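Local coordinates for putative 6-pyruvoyl tetrahydrobiopterin synthase (Caenorhabditis elegans, PDB 2G64), which probably catalyses the zinc-dependent conversion of 7,8-dihydroneopterin triphosphate into 6-pyruvoyl tetrahydropterin, an early step in tetrahydrobiopterin synthesis, at residues M4-M9 with K53-V58; K73-V78 with E110-V115; V49-L54 with T126-P131; H19-E24 with T96-S101. The protein carries 1 engineered substitution. All coordinates share one frame; numbering follows the deposited sequence. Where two conformers were deposited one is given.

Contact 1 (M4-M9 with K53-V58); sequences MPIVTM and KLRGEV
Val-7 and Gly-56 form one hydrogen-bonded pair of an antiparallel strand pairing, and Met-9 and Leu-54 form the next; the segment axes run at 162° to each other, 4.5 Å apart at closest approach. In each pair both N-H groups reach the opposite carbonyl, the shortest bond being Leu-54 N to Met-9 O at 2.7 Å. Beyond the regular strand the pairing continues through Val-58 N, which meets Pro-5 O at 3.0 Å nearly along the C=O axis. A further polar bond uses a side chain: Met-4 N points almost straight at Glu-57 OE1 (3.0 Å, N-H...O angle 177°), although it meets the oxygen from above the carboxylate plane.

Side-chain contacts differ between the two faces. On the face of Ile-6, Thr-8, Arg-55 and Glu-57, the Ile-6 CG2 methyl sits over the centre of the Arg-55 guanidinium, 3.3 Å from CZ, the two side chains crossing at about a right angle. Arg-55 has CG anti to the backbone N (chi1 -179°) and is extended as far as NE, which carries its flat end across to Ile-6. Ile-6 CD1, the end of its other branch, touches Glu-57 CG at 3.4 Å. On the Val-7 face, Val-7 CG2 meets Val-58 CG2 at 3.5 Å, the pair crossing obliquely, and Met-9 SD lies 4.3 Å from Leu-54 CD1.

Around the pair, Met-9 and Leu-54 pack on Leu-71 of helix 68-80, and strand 122-128 adjoins Lys-53 and Arg-55. Val-7 to Met-9 pair with a strand of a second subunit, whose Thr-136 hydrogen-bonds Thr-8 OG1, so the sheet continues across the interface.

Contact 2 (K73-V78 with E110-V115); sequences KEMSLV and EKLKSV
Val-78 presses its CG2 methyl onto the backbone of Leu-112, 3.5 Å from Leu-112 CA, closer than carbon atoms usually approach. The same methyl lies 3.9 Å from Leu-112 CD1, so it rests against both the backbone and the end of the leucine side chain. Its other methyl, CG1, lies 3.8 Å from Lys-111 CG; here the two side chains slide past each other in opposite directions. The lysine has CG anti to the backbone N and bends at chi2 (78°), so that its aliphatic base does the touching while its far end leads away from helix 68-80.

Leu-112 CD1 reaches further, to 4.0 Å from Glu-74 CB, and lies near the CG of Met-75. Val-115 adds the last part of the contact: in the conformer described, its CG2 approaches Glu-74 O at 3.6 Å. Glu-74 takes part through its aliphatic carbons, whereas its carboxylate is occupied by partners beyond the two segments, OE1 with Tyr-66 OH and OE2 with Ser-117 OG. This places a buried acid beside an apolar contact with both oxygens hydrogen-bonded. No hydrogen bond joins the two segments.

The segment axes come within 9.0 Å of each other at 132°, well off antiparallel, with Val-78, Leu-112 and Val-115 filling the crossing. Beneath them Met-75, Val-78 and Leu-112 rest on Trp-50 and Val-52 of strand 44-57. Two such helices, inserted between the second and third long strands and laid side by side on one face of an antiparallel sheet, are the hallmark of the T-fold (tunnelling fold) of pterin-binding enzymes such as this synthase family.

Contact 3 (V49-L54 with T126-P131); sequences VWKVKL and TIEETP
Lys-51 and Glu-128 both set CG anti to the carbonyl carbon (chi1 -47° and -51°) and extend beyond it, so that their ends converge over the sheet face they share with Val-49 and Thr-126. The direct salt bridge is long and weak, Lys-51 NZ to Glu-128 OE2 at 3.4 Å; a water bridges the same two groups, accepting from NZ and donating to OE2 at 2.6 Å. An alanine in place of Glu-128 would probably leave the Lys-51 ammonium without its acidic mate and this water without its acceptor.

The backbones pair antiparallel, at 165°. Val-49 and Glu-128 exchange two hydrogen bonds, as do Lys-51 and Thr-126, with Lys-51 N to Thr-126 O at 2.9 Å. On the other face Trp-50 turns its CD1 edge to Thr-126 O (3.4 Å), while Ile-127 CD1 approaches Trp-50 CD1 obliquely at 3.6 Å.

Strand 44-57 is thus flanked by 122-128 here and by 6-19, whose Asp-13 and Arg-11 bond its backbone. Trp-50 lies under Met-75 and Val-78 of helix 68-80 and Leu-112 of helix 101-115; past the strand, Glu-129, a charge-relay residue by similarity, bonds Ser-101 at that helix's start.

Contact 4 (H19-E24 with T96-S101); sequences HRLHSE and TTVSTS. With ZN (zinc ion), chain D.
His-19 and Ser-99 meet beside the three-histidine zinc site of the synthase, where His-19 joins His-44 and His-46 in binding the metal. The tight part of the contact lies here. His-19 CB points toward segment 96-101, and CG sits between the backbone N and the carbonyl carbon (chi1 81°). Its ND1-H is given to Ser-99 OG at 2.9 Å, with the hydroxyl only 14° out of the ring plane, and more weakly to Ser-99 O at 3.0 Å, where the angle at hydrogen is 123°. Two acceptors of one residue thus hold ND1, fixing the rotation of the ring while NE2 binds the zinc at 2.1 Å. Ser-99 is a second-shell residue, itself held by Asp-88 OD1. An alanine in place of Ser-99 would probably leave His-19 ND1 with only the weak carbonyl bond and Asp-88 OD1 without this partner, making the zinc ligand freer to turn.

Toward Val-98 a water takes the place of direct bonds. It donates to Arg-20 O at 2.8 Å and accepts from His-22 N and Ser-99 N, joining three backbone groups of the two loops. The CB atoms of Arg-20 and His-22 point away from segment 96-101, and both residues are partly exposed; Val-98 CG2 makes loose contacts, 4.1 Å from Leu-21 CD2 and from His-22 N.

Close packing returns at Leu-21, next to Thr-100, the N-cap of helix 101-115 and a partner of Gly-63 of another subunit. The Leu-21 CD2 methyl lies over the Ser-99 to Thr-100 peptide, 3.4 Å from both Ser-99 C and Thr-100 N.

Overall arrangement
Contacts 1 and 3 share strand 44-57, with Lys-53 and Leu-54 in common, and both are antiparallel pairings of one sheet: contact 1 lies about 20 Å from the chain centre and near a subunit interface, contact 3 about 7 Å from it. Contact 2 has no hydrogen bond between its segments and packs mainly through carbon atoms; it rests on contact 3 through Met-75, Val-78 and Leu-112 against Trp-50 and Val-52, forming the helix-on-sheet core. Contact 4, in loops on the opposite side of the chain's centre from contact 1, is buried and mixes polar bonds, a water and zinc with Leu-21 packing. Glu-129 and Ser-101, probably hydrogen-bonded, link contacts 3 and 4.

Contact 1 (M4-M9 with K53-V58)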
loop_
_atom_site.group_PDB
_atom_site.type_symbol
_atom_site.label_atom_id
_atom_site.label_comp_id
_atom_site.label_asym_id
_atom_site.label_seq_id
_atom_site.Cartn_x
_atom_site.Cartn_y
_atom_site.Cartn_z
ATOM N N MET A 4 3.559 19.228 28.730
ATOM C CA MET A 4 3.575 17.829 28.396
ATOM C C MET A 4 4.305 17.611 27.051
ATOM O O MET A 4 4.513 18.557 26.288
ATOM C CB MET A 4 2.128 17.322 28.321
ATOM C CG MET A 4 1.419 17.196 29.691
ATOM S SD MET A 4 2.163 15.869 30.696
ATOM C CE MET A 4 1.369 14.467 29.879
ATOM N N PRO A 5 4.677 16.349 26.758
ATOM C CA PRO A 5 5.312 16.046 25.467
ATOM C C PRO A 5 4.422 16.491 24.314
ATOM O O PRO A 5 3.197 16.382 24.406
ATOM C CB PRO A 5 5.410 14.517 25.474
ATOM C CG PRO A 5 5.430 14.145 26.924
ATOM C CD PRO A 5 4.539 15.154 27.613
ATOM N N ILE A 6 5.049 16.950 23.236
ATOM C CA ILE A 6 4.336 17.351 22.031
ATOM C C ILE A 6 4.363 16.175 21.034
ATOM O O ILE A 6 5.421 15.640 20.705
ATOM C CB ILE A 6 4.991 18.582 21.373
ATOM C CG1 ILE A 6 5.069 19.755 22.359
ATOM C CG2 ILE A 6 4.231 19.002 20.107
ATOM C CD1 ILE A 6 3.756 20.097 23.012
ATOM N N VAL A 7 3.188 15.766 20.589
ATOM C CA VAL A 7 3.078 14.609 19.691
ATOM C C VAL A 7 2.145 15.037 18.546
ATOM O O VAL A 7 1.317 15.948 18.705
ATOM C CB VAL A 7 2.490 13.388 20.465
ATOM C CG1 VAL A 7 1.973 12.270 19.536
ATOM C CG2 VAL A 7 3.486 12.867 21.510
ATOM N N THR A 8 2.271 14.390 17.392
ATOM C CA THR A 8 1.315 14.629 16.314
ATOM C C THR A 8 0.332 13.460 16.212
ATOM O O THR A 8 0.658 12.320 16.558
ATOM C CB THR A 8 1.990 14.819 14.919
ATOM O OG1 THR A 8 2.632 13.613 14.517
ATOM C CG2 THR A 8 3.024 15.967 14.932
ATOM N N MET A 9 -0.867 13.777 15.753
ATOM C CA MET A 9 -1.924 12.790 15.554
ATOM C C MET A 9 -2.534 13.086 14.182
ATOM O O MET A 9 -2.960 14.231 13.893
ATOM C CB MET A 9 -2.983 12.971 16.642
ATOM C CG MET A 9 -4.319 12.308 16.366
ATOM S SD MET A 9 -5.499 12.835 17.628
ATOM C CE MET A 9 -6.981 12.066 16.981
ATOM N N LYS A 53 -3.656 16.343 10.103
ATOM C CA LYS A 53 -2.604 16.179 11.100
ATOM C C LYS A 53 -2.692 17.285 12.161
ATOM O O LYS A 53 -2.754 18.469 11.844
ATOM C CB LYS A 53 -1.223 16.192 10.419
ATOM C CG LYS A 53 -0.030 15.835 11.331
ATOM C CD LYS A 53 1.225 15.741 10.466
ATOM C CE LYS A 53 2.437 15.323 11.270
ATOM N NZ LYS A 53 3.555 14.833 10.409
ATOM N N LEU A 54 -2.700 16.859 13.416
ATOM C CA LEU A 54 -2.822 17.758 14.559
ATOM C C LEU A 54 -1.506 17.675 15.319
ATOM O O LEU A 54 -0.809 16.656 15.245
ATOM C CB LEU A 54 -3.962 17.276 15.463
ATOM C CG LEU A 54 -5.315 16.992 14.782
ATOM C CD1 LEU A 54 -6.356 16.680 15.879
ATOM C CD2 LEU A 54 -5.777 18.184 13.939
ATOM N N ARG A 55 -1.145 18.736 16.031
ATOM C CA ARG A 55 0.057 18.682 16.868
ATOM C C ARG A 55 -0.230 19.418 18.180
ATOM O O ARG A 55 -0.811 20.514 18.177
ATOM C CB ARG A 55 1.225 19.350 16.134
ATOM C CG ARG A 55 2.537 19.343 16.901
ATOM C CD ARG A 55 3.635 19.948 16.038
ATOM N NE ARG A 55 4.946 19.762 16.641
ATOM C CZ ARG A 55 5.510 20.625 17.480
ATOM N NH1 ARG A 55 4.870 21.734 17.823
ATOM N NH2 ARG A 55 6.712 20.375 17.985
ATOM N N GLY A 56 0.160 18.830 19.299
ATOM C CA GLY A 56 -0.151 19.469 20.581
ATOM C C GLY A 56 0.345 18.643 21.737
ATOM O O GLY A 56 0.848 17.526 21.551
ATOM N N GLU A 57 0.217 19.201 22.939
ATOM C CA GLU A 57 0.560 18.454 24.143
ATOM C C GLU A 57 -0.337 17.243 24.352
ATOM O O GLU A 57 -1.572 17.331 24.218
ATOM C CB GLU A 57 0.416 19.340 25.380
ATOM C CG GLU A 57 1.472 20.414 25.499
ATOM C CD GLU A 57 1.184 21.299 26.687
ATOM O OE1 GLU A 57 1.210 20.800 27.831
ATOM O OE2 GLU A 57 0.916 22.490 26.472
ATOM N N VAL A 58 0.275 16.138 24.771
ATOM C CA VAL A 58 -0.477 14.966 25.226
ATOM C C VAL A 58 -1.206 15.296 26.539
ATOM O O VAL A 58 -0.610 15.816 27.473
ATOM C CB VAL A 58 0.464 13.757 25.443
ATOM C CG1 VAL A 58 -0.313 12.531 25.926
ATOM C CG2 VAL A 58 1.272 13.447 24.171
#

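Contact 2 (K73-V78 with E110-V115)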
loop_
_atom_site.group_PDB
_atom_site.type_symbol
_atom_site.label_atom_id
_atom_site.label_comp_id
_atom_site.label_asym_id
_atom_site.label_seq_id
_atom_site.Cartn_x
_atom_site.Cartn_y
_atom_site.Cartn_z
ATOM N N LYS A 73 -16.171 13.483 13.716
ATOM C CA LYS A 73 -17.388 14.256 13.452
ATOM C C LYS A 73 -17.111 15.538 12.667
ATOM O O LYS A 73 -17.850 15.870 11.722
ATOM C CB LYS A 73 -18.116 14.578 14.765
ATOM C CG LYS A 73 -18.960 13.433 15.312
ATOM C CD LYS A 73 -19.745 13.860 16.554
ATOM C CE LYS A 73 -20.213 15.305 16.457
ATOM N NZ LYS A 73 -21.177 15.651 17.539
ATOM N N GLU A 74 -16.050 16.250 13.049
ATOM C CA GLU A 74 -15.674 17.493 12.411
ATOM C C GLU A 74 -15.210 17.214 10.987
ATOM O O GLU A 74 -15.600 17.927 10.067
ATOM C CB GLU A 74 -14.576 18.198 13.214
ATOM C CG GLU A 74 -15.113 18.786 14.516
ATOM C CD GLU A 74 -14.073 18.893 15.630
ATOM O OE1 GLU A 74 -12.878 18.583 15.419
ATOM O OE2 GLU A 74 -14.463 19.295 16.737
ATOM N N MET A 75 -14.383 16.183 10.811
ATOM C CA MET A 75 -13.941 15.806 9.460
ATOM C C MET A 75 -15.129 15.382 8.575
ATOM O O MET A 75 -15.159 15.699 7.386
ATOM C CB MET A 75 -12.885 14.702 9.514
ATOM C CG MET A 75 -11.526 15.221 9.987
ATOM S SD MET A 75 -10.285 13.923 10.129
ATOM C CE MET A 75 -10.121 13.338 8.423
ATOM N N SER A 76 -16.098 14.675 9.155
ATOM C CA SER A 76 -17.313 14.276 8.426
ATOM C C SER A 76 -18.051 15.486 7.863
ATOM O O SER A 76 -18.527 15.467 6.725
ATOM C CB SER A 76 -18.257 13.462 9.321
ATOM O OG SER A 76 -19.227 12.774 8.540
ATOM N N LEU A 77 -18.145 16.541 8.661
ATOM C CA LEU A 77 -18.816 17.772 8.248
ATOM C C LEU A 77 -18.164 18.372 7.009
ATOM O O LEU A 77 -18.851 18.810 6.072
ATOM C CB LEU A 77 -18.791 18.783 9.383
ATOM C CG LEU A 77 -19.789 18.554 10.508
ATOM C CD1 LEU A 77 -19.597 19.637 11.544
ATOM C CD2 LEU A 77 -21.236 18.565 9.960
ATOM N N VAL A 78 -16.833 18.352 6.981
ATOM C CA VAL A 78 -16.102 18.840 5.821
ATOM C C VAL A 78 -16.299 17.894 4.622
ATOM O O VAL A 78 -16.539 18.344 3.495
ATOM C CB VAL A 78 -14.585 19.010 6.134
ATOM C CG1 VAL A 78 -13.849 19.608 4.953
ATOM C CG2 VAL A 78 -14.377 19.874 7.404
ATOM N N GLU A 110 -9.077 25.056 5.542
ATOM C CA GLU A 110 -9.839 26.193 6.058
ATOM C C GLU A 110 -11.249 25.809 6.519
ATOM O O GLU A 110 -11.724 26.293 7.555
ATOM C CB GLU A 110 -9.867 27.339 5.039
ATOM C CG GLU A 110 -8.506 28.024 4.835
ATOM C CD GLU A 110 -7.951 28.665 6.120
ATOM O OE1 GLU A 110 -8.746 29.020 7.015
ATOM O OE2 GLU A 110 -6.712 28.815 6.237
ATOM N N LYS A 111 -11.922 24.939 5.760
ATOM C CA LYS A 111 -13.258 24.473 6.143
ATOM C C LYS A 111 -13.206 23.664 7.453
ATOM O O LYS A 111 -14.055 23.817 8.342
ATOM C CB LYS A 111 -13.894 23.647 5.019
ATOM C CG LYS A 111 -15.262 23.085 5.363
ATOM C CD LYS A 111 -16.329 24.181 5.246
ATOM C CE LYS A 111 -17.642 23.740 5.877
ATOM N NZ LYS A 111 -18.550 24.904 6.081
ATOM N N LEU A 112 -12.188 22.827 7.589
ATOM C CA LEU A 112 -12.042 22.051 8.822
ATOM C C LEU A 112 -11.778 23.001 9.969
ATOM O O LEU A 112 -12.417 22.909 11.010
ATOM C CB LEU A 112 -10.914 21.036 8.733
ATOM C CG LEU A 112 -10.683 20.237 10.010
ATOM C CD1 LEU A 112 -11.982 19.526 10.438
ATOM C CD2 LEU A 112 -9.518 19.236 9.843
ATOM N N LYS A 113 -10.841 23.915 9.775
ATOM C CA LYS A 113 -10.528 24.868 10.850
ATOM C C LYS A 113 -11.802 25.581 11.344
ATOM O O LYS A 113 -11.990 25.787 12.555
ATOM C CB LYS A 113 -9.454 25.837 10.390
ATOM C CG LYS A 113 -8.595 26.410 11.496
ATOM C CD LYS A 113 -7.330 26.998 10.895
ATOM C CE LYS A 113 -6.958 28.316 11.545
ATOM N NZ LYS A 113 -5.877 29.011 10.785
ATOM N N SER A 114 -12.694 25.887 10.403
ATOM C CA SER A 114 -13.966 26.551 10.656
ATOM C C SER A 114 -14.977 25.752 11.488
ATOM O O SER A 114 -15.882 26.332 12.071
ATOM C CB SER A 114 -14.601 27.005 9.330
ATOM O OG SER A 114 -15.468 26.022 8.804
ATOM N N VAL A 115 -14.833 24.431 11.549
ATOM C CA VAL A 115 -15.795 23.605 12.275
ATOM C C VAL A 115 -15.206 22.953 13.521
ATOM O O VAL A 115 -15.915 22.306 14.288
ATOM C CB VAL A 115 -16.510 22.537 11.385
ATOM C CG1 VAL A 115 -17.290 23.201 10.252
ATOM C CG2 VAL A 115 -15.534 21.472 10.855
#

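Contact 3 (V49-L54 with T126-P131)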
loop_
_atom_site.group_PDB
_atom_site.type_symbol
_atom_site.label_atom_id
_atom_site.label_comp_id
_atom_site.label_asym_id
_atom_site.label_seq_id
_atom_site.Cartn_x
_atom_site.Cartn_y
_atom_site.Cartn_z
ATOM N N VAL A 49 -7.382 11.238 -1.254
ATOM C CA VAL A 49 -7.086 10.882 0.134
ATOM C C VAL A 49 -6.882 12.189 0.931
ATOM O O VAL A 49 -6.119 13.065 0.512
ATOM C CB VAL A 49 -5.824 10.004 0.236
ATOM C CG1 VAL A 49 -5.530 9.680 1.689
ATOM C CG2 VAL A 49 -6.020 8.683 -0.551
ATOM N N TRP A 50 -7.554 12.306 2.062
ATOM C CA TRP A 50 -7.409 13.498 2.901
ATOM C C TRP A 50 -6.740 13.096 4.220
ATOM O O TRP A 50 -7.269 12.261 4.945
ATOM C CB TRP A 50 -8.797 14.050 3.230
ATOM C CG TRP A 50 -8.787 15.364 3.953
ATOM C CD1 TRP A 50 -7.826 16.338 3.886
ATOM C CD2 TRP A 50 -9.809 15.862 4.833
ATOM N NE1 TRP A 50 -8.197 17.429 4.685
ATOM C CE2 TRP A 50 -9.410 17.162 5.260
ATOM C CE3 TRP A 50 -11.039 15.350 5.282
ATOM C CZ2 TRP A 50 -10.194 17.951 6.135
ATOM C CZ3 TRP A 50 -11.815 16.134 6.186
ATOM C CH2 TRP A 50 -11.386 17.422 6.580
ATOM N N LYS A 51 -5.586 13.669 4.549
ATOM C CA LYS A 51 -5.035 13.370 5.884
ATOM C C LYS A 51 -5.022 14.647 6.709
ATOM O O LYS A 51 -4.591 15.680 6.234
ATOM C CB LYS A 51 -3.613 12.816 5.785
ATOM C CG LYS A 51 -3.431 11.712 4.738
ATOM C CD LYS A 51 -2.027 11.146 4.827
ATOM C CE LYS A 51 -1.839 9.994 3.834
ATOM N NZ LYS A 51 -0.418 9.495 3.870
ATOM N N VAL A 52 -5.476 14.544 7.945
ATOM C CA VAL A 52 -5.604 15.698 8.835
ATOM C C VAL A 52 -4.651 15.466 9.990
ATOM O O VAL A 52 -4.811 14.501 10.744
ATOM C CB VAL A 52 -7.043 15.820 9.373
ATOM C CG1 VAL A 52 -7.117 16.841 10.536
ATOM C CG2 VAL A 52 -7.967 16.192 8.226
ATOM N N LYS A 53 -3.656 16.343 10.103
ATOM C CA LYS A 53 -2.604 16.179 11.100
ATOM C C LYS A 53 -2.692 17.285 12.161
ATOM O O LYS A 53 -2.754 18.469 11.844
ATOM C CB LYS A 53 -1.223 16.192 10.419
ATOM C CG LYS A 53 -0.030 15.835 11.331
ATOM C CD LYS A 53 1.225 15.741 10.466
ATOM C CE LYS A 53 2.437 15.323 11.270
ATOM N NZ LYS A 53 3.555 14.833 10.409
ATOM N N LEU A 54 -2.700 16.859 13.416
ATOM C CA LEU A 54 -2.822 17.758 14.559
ATOM C C LEU A 54 -1.506 17.675 15.319
ATOM O O LEU A 54 -0.809 16.656 15.245
ATOM C CB LEU A 54 -3.962 17.276 15.463
ATOM C CG LEU A 54 -5.315 16.992 14.782
ATOM C CD1 LEU A 54 -6.356 16.680 15.879
ATOM C CD2 LEU A 54 -5.777 18.184 13.939
ATOM N N THR A 126 -3.133 17.114 4.170
ATOM C CA THR A 126 -2.583 16.495 2.982
ATOM C C THR A 126 -3.747 16.104 2.065
ATOM O O THR A 126 -4.747 15.568 2.537
ATOM C CB THR A 126 -1.789 15.215 3.363
ATOM O OG1 THR A 126 -0.721 15.584 4.241
ATOM C CG2 THR A 126 -1.189 14.547 2.106
ATOM N N ILE A 127 -3.592 16.352 0.766
ATOM C CA ILE A 127 -4.509 15.797 -0.229
ATOM C C ILE A 127 -3.676 14.963 -1.194
ATOM O O ILE A 127 -2.712 15.459 -1.754
ATOM C CB ILE A 127 -5.223 16.926 -1.020
ATOM C CG1 ILE A 127 -6.282 17.618 -0.126
ATOM C CG2 ILE A 127 -5.857 16.369 -2.310
ATOM C CD1 ILE A 127 -7.454 16.709 0.296
ATOM N N GLU A 128 -4.040 13.697 -1.371
ATOM C CA GLU A 128 -3.436 12.898 -2.440
ATOM C C GLU A 128 -4.469 12.798 -3.549
ATOM O O GLU A 128 -5.495 12.136 -3.408
ATOM C CB GLU A 128 -3.015 11.512 -1.936
ATOM C CG GLU A 128 -2.163 11.541 -0.652
ATOM C CD GLU A 128 -1.578 10.194 -0.250
ATOM O OE1 GLU A 128 -2.057 9.150 -0.741
ATOM O OE2 GLU A 128 -0.635 10.188 0.579
ATOM N N GLU A 129 -4.198 13.487 -4.638
ATOM C CA GLU A 129 -5.074 13.490 -5.793
ATOM C C GLU A 129 -5.065 12.117 -6.476
ATOM O O GLU A 129 -6.109 11.626 -6.905
ATOM C CB GLU A 129 -4.553 14.569 -6.719
ATOM C CG GLU A 129 -5.118 14.622 -8.077
ATOM C CD GLU A 129 -4.270 15.550 -8.914
ATOM O OE1 GLU A 129 -3.460 15.048 -9.718
ATOM O OE2 GLU A 129 -4.362 16.775 -8.706
ATOM N N THR A 130 -3.873 11.527 -6.574
ATOM C CA THR A 130 -3.684 10.107 -6.868
ATOM C C THR A 130 -2.540 9.642 -5.971
ATOM O O THR A 130 -1.916 10.453 -5.287
ATOM C CB THR A 130 -3.264 9.867 -8.332
ATOM O OG1 THR A 130 -1.905 10.251 -8.489
ATOM C CG2 THR A 130 -4.150 10.675 -9.316
ATOM N N PRO A 131 -2.270 8.337 -5.953
ATOM C CA PRO A 131 -1.151 7.838 -5.149
ATOM C C PRO A 131 0.199 8.446 -5.514
ATOM O O PRO A 131 1.150 8.348 -4.736
ATOM C CB PRO A 131 -1.190 6.311 -5.385
ATOM C CG PRO A 131 -2.676 6.046 -5.715
ATOM C CD PRO A 131 -3.025 7.240 -6.598
HETATM O O HOH W 1 -1.558 15.751 6.818
HETATM O O HOH W 2 1.041 11.524 2.083
#

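Contact 4 (H19-E24 with T96-S101)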
loop_
_atom_site.group_PDB
_atom_site.type_symbol
_atom_site.label_atom_id
_atom_site.label_comp_id
_atom_site.label_asym_id
_atom_site.label_seq_id
_atom_site.Cartn_x
_atom_site.Cartn_y
_atom_site.Cartn_z
ATOM N N HIS A 19 -14.123 16.793 -11.119
ATOM C CA HIS A 19 -13.785 18.195 -11.360
ATOM C C HIS A 19 -13.294 18.419 -12.781
ATOM O O HIS A 19 -13.094 17.462 -13.545
ATOM C CB HIS A 19 -12.787 18.711 -10.288
ATOM C CG HIS A 19 -11.353 18.339 -10.530
ATOM N ND1 HIS A 19 -10.311 19.194 -10.222
ATOM C CD2 HIS A 19 -10.777 17.200 -10.991
ATOM C CE1 HIS A 19 -9.158 18.615 -10.512
ATOM N NE2 HIS A 19 -9.412 17.395 -10.965
ATOM N N ARG A 20 -13.161 19.690 -13.141
ATOM C CA ARG A 20 -12.500 20.086 -14.380
ATOM C C ARG A 20 -11.656 21.314 -14.046
ATOM O O ARG A 20 -12.135 22.241 -13.372
ATOM C CB ARG A 20 -13.556 20.432 -15.432
ATOM C CG ARG A 20 -12.941 21.059 -16.685
ATOM C CD ARG A 20 -14.022 21.687 -17.561
ATOM N NE ARG A 20 -13.449 22.043 -18.855
ATOM C CZ ARG A 20 -13.856 23.058 -19.612
ATOM N NH1 ARG A 20 -14.822 23.872 -19.194
ATOM N NH2 ARG A 20 -13.273 23.263 -20.788
ATOM N N LEU A 21 -10.396 21.320 -14.477
ATOM C CA LEU A 21 -9.534 22.473 -14.234
ATOM C C LEU A 21 -9.792 23.493 -15.346
ATOM O O LEU A 21 -9.533 23.223 -16.528
ATOM C CB LEU A 21 -8.063 22.050 -14.193
ATOM C CG LEU A 21 -7.741 21.120 -13.011
ATOM C CD1 LEU A 21 -6.242 20.848 -13.015
ATOM C CD2 LEU A 21 -8.186 21.808 -11.690
ATOM N N HIS A 22 -10.375 24.631 -14.966
ATOM C CA HIS A 22 -10.739 25.667 -15.938
ATOM C C HIS A 22 -10.771 26.981 -15.161
ATOM O O HIS A 22 -11.552 27.123 -14.214
ATOM C CB HIS A 22 -12.110 25.372 -16.575
ATOM C CG HIS A 22 -12.415 26.219 -17.778
ATOM N ND1 HIS A 22 -13.146 27.388 -17.706
ATOM C CD2 HIS A 22 -12.070 26.073 -19.080
ATOM C CE1 HIS A 22 -13.242 27.922 -18.913
ATOM N NE2 HIS A 22 -12.606 27.138 -19.766
ATOM N N SER A 23 -9.917 27.931 -15.552
ATOM C CA SER A 23 -9.900 29.245 -14.903
ATOM C C SER A 23 -10.777 30.247 -15.655
ATOM O O SER A 23 -10.652 30.403 -16.867
ATOM C CB SER A 23 -8.484 29.815 -14.827
ATOM O OG SER A 23 -8.536 31.173 -14.371
ATOM N N GLU A 24 -11.636 30.956 -14.934
ATOM C CA GLU A 24 -12.377 32.057 -15.559
ATOM C C GLU A 24 -11.492 33.251 -15.982
ATOM O O GLU A 24 -11.945 34.122 -16.719
ATOM C CB GLU A 24 -13.528 32.504 -14.647
ATOM C CG GLU A 24 -14.625 31.462 -14.536
ATOM C CD GLU A 24 -15.160 31.062 -15.893
ATOM O OE1 GLU A 24 -15.349 31.961 -16.737
ATOM O OE2 GLU A 24 -15.381 29.854 -16.121
ATOM N N THR A 96 -15.068 30.160 -7.911
ATOM C CA THR A 96 -14.209 31.342 -8.042
ATOM C C THR A 96 -12.728 31.081 -7.734
ATOM O O THR A 96 -11.895 31.994 -7.827
ATOM C CB THR A 96 -14.734 32.512 -7.154
ATOM O OG1 THR A 96 -14.914 32.037 -5.813
ATOM C CG2 THR A 96 -16.098 33.012 -7.696
ATOM N N THR A 97 -12.391 29.830 -7.394
ATOM C CA THR A 97 -11.002 29.450 -7.206
ATOM C C THR A 97 -10.853 28.094 -7.900
ATOM O O THR A 97 -11.692 27.198 -7.688
ATOM C CB THR A 97 -10.656 29.324 -5.693
ATOM O OG1 THR A 97 -10.784 30.612 -5.045
ATOM C CG2 THR A 97 -9.222 28.768 -5.502
ATOM N N VAL A 98 -9.846 27.972 -8.768
ATOM C CA VAL A 98 -9.644 26.765 -9.572
ATOM C C VAL A 98 -9.472 25.531 -8.683
ATOM O O VAL A 98 -8.809 25.595 -7.653
ATOM C CB VAL A 98 -8.421 26.932 -10.520
ATOM C CG1 VAL A 98 -7.084 26.931 -9.744
ATOM C CG2 VAL A 98 -8.437 25.882 -11.614
ATOM N N SER A 99 -10.057 24.407 -9.081
ATOM C CA SER A 99 -10.033 23.209 -8.232
ATOM C C SER A 99 -8.758 22.333 -8.389
ATOM O O SER A 99 -8.823 21.090 -8.390
ATOM C CB SER A 99 -11.292 22.371 -8.508
ATOM O OG SER A 99 -11.295 21.938 -9.868
ATOM N N THR A 100 -7.600 22.966 -8.518
ATOM C CA THR A 100 -6.323 22.219 -8.471
ATOM C C THR A 100 -6.213 21.610 -7.094
ATOM O O THR A 100 -6.797 22.116 -6.145
ATOM C CB THR A 100 -5.092 23.141 -8.642
ATOM O OG1 THR A 100 -5.177 24.233 -7.705
ATOM C CG2 THR A 100 -5.023 23.677 -10.048
ATOM N N SER A 101 -5.422 20.549 -6.951
ATOM C CA SER A 101 -5.320 19.924 -5.632
ATOM C C SER A 101 -4.647 20.831 -4.586
ATOM O O SER A 101 -4.929 20.722 -3.400
ATOM C CB SER A 101 -4.627 18.562 -5.732
ATOM O OG SER A 101 -5.393 17.699 -6.559
HETATM ZN ZN ZN D . -7.892 16.105 -11.709
HETATM O O HOH W 3 -11.254 24.539 -12.061
HETATM O O HOH W 4 -6.359 17.069 -11.950
#